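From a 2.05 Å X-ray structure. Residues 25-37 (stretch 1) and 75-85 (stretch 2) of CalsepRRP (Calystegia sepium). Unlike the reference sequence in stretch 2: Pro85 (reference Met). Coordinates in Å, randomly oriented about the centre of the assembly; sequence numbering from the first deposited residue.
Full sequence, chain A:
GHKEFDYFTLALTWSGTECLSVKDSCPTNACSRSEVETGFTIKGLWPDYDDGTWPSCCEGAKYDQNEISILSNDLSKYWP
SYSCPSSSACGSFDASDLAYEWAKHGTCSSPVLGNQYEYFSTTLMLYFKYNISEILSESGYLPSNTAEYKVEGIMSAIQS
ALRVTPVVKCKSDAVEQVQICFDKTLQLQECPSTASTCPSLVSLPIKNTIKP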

# COMPACT_ATOMS: atom_id res chain seq x y z
N SER A 25 -18.84 10.15 6.27
CA SER A 25 -18.01 11.32 6.00
C SER A 25 -17.32 11.81 7.27
O SER A 25 -17.92 11.84 8.34
N CYS A 26 -16.06 12.20 7.14
CA CYS A 26 -15.27 12.68 8.27
C CYS A 26 -13.93 13.20 7.75
O CYS A 26 -13.49 12.83 6.67
N PRO A 27 -13.28 14.09 8.52
CA PRO A 27 -11.98 14.66 8.12
C PRO A 27 -10.92 13.60 7.83
O PRO A 27 -10.03 13.80 7.02
N THR A 28 -11.04 12.46 8.52
CA THR A 28 -10.10 11.36 8.35
C THR A 28 -10.27 10.70 6.98
O THR A 28 -9.29 10.25 6.38
N ASN A 29 -11.50 10.66 6.48
CA ASN A 29 -11.78 10.05 5.19
C ASN A 29 -11.25 10.89 4.03
O ASN A 29 -11.64 12.04 3.86
N ALA A 30 -10.37 10.30 3.22
CA ALA A 30 -9.80 11.03 2.10
C ALA A 30 -10.70 11.06 0.86
O ALA A 30 -10.37 11.71 -0.12
N CYS A 31 -11.82 10.34 0.90
CA CYS A 31 -12.73 10.31 -0.24
C CYS A 31 -13.37 11.65 -0.56
O CYS A 31 -13.86 11.87 -1.67
N SER A 32 -13.38 12.57 0.41
CA SER A 32 -13.98 13.88 0.20
C SER A 32 -13.05 14.88 -0.48
O SER A 32 -13.49 15.90 -1.01
N ARG A 33 -11.75 14.58 -0.46
CA ARG A 33 -10.76 15.47 -1.06
C ARG A 33 -10.74 15.41 -2.58
O ARG A 33 -9.87 14.79 -3.19
N SER A 34 -11.71 16.09 -3.20
CA SER A 34 -11.84 16.13 -4.65
C SER A 34 -10.63 16.76 -5.33
O SER A 34 -10.32 16.45 -6.47
N GLU A 35 -9.96 17.66 -4.61
CA GLU A 35 -8.78 18.35 -5.13
C GLU A 35 -7.65 17.37 -5.47
O GLU A 35 -6.86 17.62 -6.38
N VAL A 36 -7.59 16.27 -4.73
CA VAL A 36 -6.56 15.25 -4.94
C VAL A 36 -6.93 14.35 -6.12
O VAL A 36 -8.05 13.84 -6.19
N GLU A 37 -5.99 14.15 -7.03
CA GLU A 37 -6.21 13.31 -8.20
C GLU A 37 -6.27 11.84 -7.79
O GLU A 37 -5.66 11.42 -6.80
N LEU A 75 2.17 11.83 5.13
CA LEU A 75 1.37 10.67 5.50
C LEU A 75 -0.11 10.97 5.34
O LEU A 75 -0.92 10.09 5.06
N SER A 76 -0.46 12.24 5.51
CA SER A 76 -1.85 12.64 5.38
C SER A 76 -2.27 12.60 3.92
O SER A 76 -3.42 12.30 3.59
N LYS A 77 -1.33 12.90 3.03
CA LYS A 77 -1.63 12.92 1.61
C LYS A 77 -1.38 11.61 0.88
O LYS A 77 -2.15 11.23 -0.00
N TYR A 78 -0.30 10.92 1.23
CA TYR A 78 0.05 9.69 0.53
C TYR A 78 -0.24 8.39 1.27
O TYR A 78 -0.12 7.31 0.69
N TRP A 79 -0.62 8.50 2.53
CA TRP A 79 -0.97 7.33 3.34
C TRP A 79 -2.29 7.62 4.06
O TRP A 79 -2.41 7.40 5.26
N PRO A 80 -3.31 8.11 3.33
CA PRO A 80 -4.59 8.41 3.98
C PRO A 80 -5.46 7.18 4.24
O PRO A 80 -5.18 6.08 3.76
N SER A 81 -6.52 7.39 5.01
CA SER A 81 -7.49 6.36 5.32
C SER A 81 -8.71 6.67 4.43
O SER A 81 -8.96 7.84 4.13
N TYR A 82 -9.44 5.64 4.01
CA TYR A 82 -10.62 5.86 3.17
C TYR A 82 -11.91 5.39 3.84
O TYR A 82 -12.80 4.83 3.19
N SER A 83 -12.01 5.63 5.15
CA SER A 83 -13.18 5.22 5.92
C SER A 83 -13.22 6.00 7.23
O SER A 83 -12.20 6.56 7.66
N CYS A 84 -14.38 6.06 7.87
CA CYS A 84 -14.53 6.78 9.13
C CYS A 84 -14.55 5.87 10.36
O CYS A 84 -14.08 6.26 11.43
N PRO A 85 -15.11 4.66 10.23
CA PRO A 85 -15.12 3.79 11.41
C PRO A 85 -13.70 3.37 11.80
O PRO A 85 -12.89 3.02 10.94

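A disulfide fastens one end of the contact: Cys26 SG and Cys84 SG lie 2.0 Å apart with a chi3 of -98°. Cys26 (chi1 p) points toward the second stretch, whereas Cys84 (chi1 m) leaves its backbone sideways; Cys84 SG also rests 3.8 Å from Asn29 CB.

Next to the disulfide, a backbone hydrogen bond and a water link the two stretches. Ala30 N donates to Ser81 O (3.0 Å, 157°). The carbonyls Thr28 O and Ser81 O, both acceptors, cannot pair directly; instead water 1 donates to Thr28 O (2.6 Å) and accepts from Ser81 N (2.9 Å), joining the two backbones. Nearby, the Thr28 methyl CG2 (chi1 m) packs 3.9 Å from Ser81 CB.

Asn29, in rotamer t, starts sideways but brings its amide close to the second stretch, with ND2 3.5 Å from Ser83 CA. Its OD1 accepts from Cys31 N (2.8 Å), a bond within its own loop that fixes the orientation of the amide. The small apolar cluster centres on Ala30, which points inward: its CB lies 3.6 Å from Pro80 CB and 3.9 Å from Tyr82 CE2. Tyr82 (chi1 m) directs its CA-to-CB bond away overall, yet its ring also meets Cys31 SG edge-on, the sulfur 3.9 Å from Tyr82 CD2.

At the helical end, Arg33 (chi1 m, then nearly extended) reaches across so that NH1 donates to Ser76 O (3.0 Å), which lies at the guanidinium edge. Arg33 NH2 donates to Pro27 O (3.1 Å), bracing the arginine against its own stretch. Water 2 reinforces the crossing, accepting from Arg33 NH2 (2.6 Å) and donating to Ser76 O (3.0 Å). Farther out, Val36 CG2 (chi1 t) approaches the end of the long Lys77 side chain, 4.1 Å from NZ.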

# COMPACT_ATOMS: atom_id res chain seq x y z
CB SER A 25 -18.86 12.45 5.41
OG SER A 25 -18.07 13.60 5.15
CB CYS A 26 -15.04 11.53 9.26
SG CYS A 26 -14.20 10.13 8.46
CB PRO A 27 -11.61 15.53 9.32
CG PRO A 27 -12.94 15.96 9.85
CD PRO A 27 -13.72 14.67 9.80
CB THR A 28 -10.31 10.28 9.44
OG1 THR A 28 -10.12 10.87 10.73
CG2 THR A 28 -9.33 9.14 9.27
CB ASN A 29 -13.28 9.84 5.02
CG ASN A 29 -13.60 8.80 3.96
OD1 ASN A 29 -12.97 8.75 2.91
ND2 ASN A 29 -14.60 7.97 4.24
CB ALA A 30 -8.43 10.44 1.73
CB CYS A 31 -13.83 9.27 -0.02
SG CYS A 31 -13.27 7.53 -0.09
CB SER A 32 -14.44 14.45 1.54
OG SER A 32 -13.35 14.61 2.42
CB ARG A 33 -9.38 15.12 -0.49
CG ARG A 33 -9.40 15.06 1.03
CD ARG A 33 -8.11 14.51 1.63
NE ARG A 33 -8.30 14.21 3.05
CZ ARG A 33 -7.37 13.68 3.84
NH1 ARG A 33 -6.17 13.40 3.36
NH2 ARG A 33 -7.65 13.44 5.11
CB SER A 34 -13.10 16.91 -5.04
OG SER A 34 -12.98 18.27 -4.69
CB GLU A 35 -8.28 19.37 -4.11
CG GLU A 35 -8.07 18.81 -2.71
CD GLU A 35 -7.54 19.85 -1.74
OE1 GLU A 35 -6.44 20.39 -1.99
OE2 GLU A 35 -8.22 20.12 -0.73
CB VAL A 36 -6.38 14.37 -3.68
CG1 VAL A 36 -5.32 13.30 -3.94
CG2 VAL A 36 -5.98 15.23 -2.49
CB GLU A 37 -5.09 13.50 -9.22
CG GLU A 37 -5.21 12.61 -10.45
CD GLU A 37 -4.00 12.68 -11.37
OE1 GLU A 37 -3.99 11.96 -12.39
OE2 GLU A 37 -3.06 13.44 -11.07
CB LEU A 75 1.68 10.25 6.95
CG LEU A 75 3.08 9.64 7.11
CD1 LEU A 75 3.40 9.40 8.57
CD2 LEU A 75 3.13 8.33 6.33
CB SER A 76 -2.06 14.05 5.92
OG SER A 76 -3.38 14.50 5.65
CB LYS A 77 -0.86 14.05 0.94
CG LYS A 77 -1.15 14.22 -0.54
CD LYS A 77 -0.42 15.44 -1.09
CE LYS A 77 -0.57 15.56 -2.59
NZ LYS A 77 -1.99 15.71 -3.00
CB TYR A 78 1.52 9.76 0.12
CG TYR A 78 1.79 11.00 -0.71
CD1 TYR A 78 2.47 12.09 -0.17
CD2 TYR A 78 1.34 11.09 -2.02
CE1 TYR A 78 2.69 13.24 -0.92
CE2 TYR A 78 1.55 12.23 -2.78
CZ TYR A 78 2.23 13.30 -2.23
OH TYR A 78 2.45 14.43 -2.99
CB TRP A 79 0.13 7.05 4.37
CG TRP A 79 0.10 5.64 4.91
CD1 TRP A 79 -1.00 4.88 5.16
CD2 TRP A 79 1.23 4.85 5.28
NE1 TRP A 79 -0.63 3.66 5.66
CE2 TRP A 79 0.73 3.61 5.74
CE3 TRP A 79 2.61 5.06 5.26
CZ2 TRP A 79 1.57 2.58 6.19
CZ3 TRP A 79 3.45 4.04 5.71
CH2 TRP A 79 2.92 2.81 6.16
CB PRO A 80 -5.29 9.33 2.98
CG PRO A 80 -4.20 9.77 2.04
CD PRO A 80 -3.31 8.57 1.94
CB SER A 81 -7.88 6.43 6.79
OG SER A 81 -8.83 5.44 7.12
CB TYR A 82 -10.48 5.14 1.81
CG TYR A 82 -9.34 5.64 0.96
CD1 TYR A 82 -8.10 5.03 1.00
CD2 TYR A 82 -9.50 6.77 0.14
CE1 TYR A 82 -7.03 5.51 0.25
CE2 TYR A 82 -8.43 7.27 -0.61
CZ TYR A 82 -7.20 6.63 -0.54
OH TYR A 82 -6.13 7.13 -1.26
CB SER A 83 -13.10 3.72 6.21
OG SER A 83 -14.33 3.23 6.73
CB CYS A 84 -15.79 7.65 9.11
SG CYS A 84 -15.69 8.92 7.81
CB PRO A 85 -15.97 2.60 10.95
CG PRO A 85 -15.71 2.54 9.48
CD PRO A 85 -15.78 4.00 9.09
O HOH W 1 -6.70 9.90 6.51
O HOH W 2 -5.53 11.98 5.72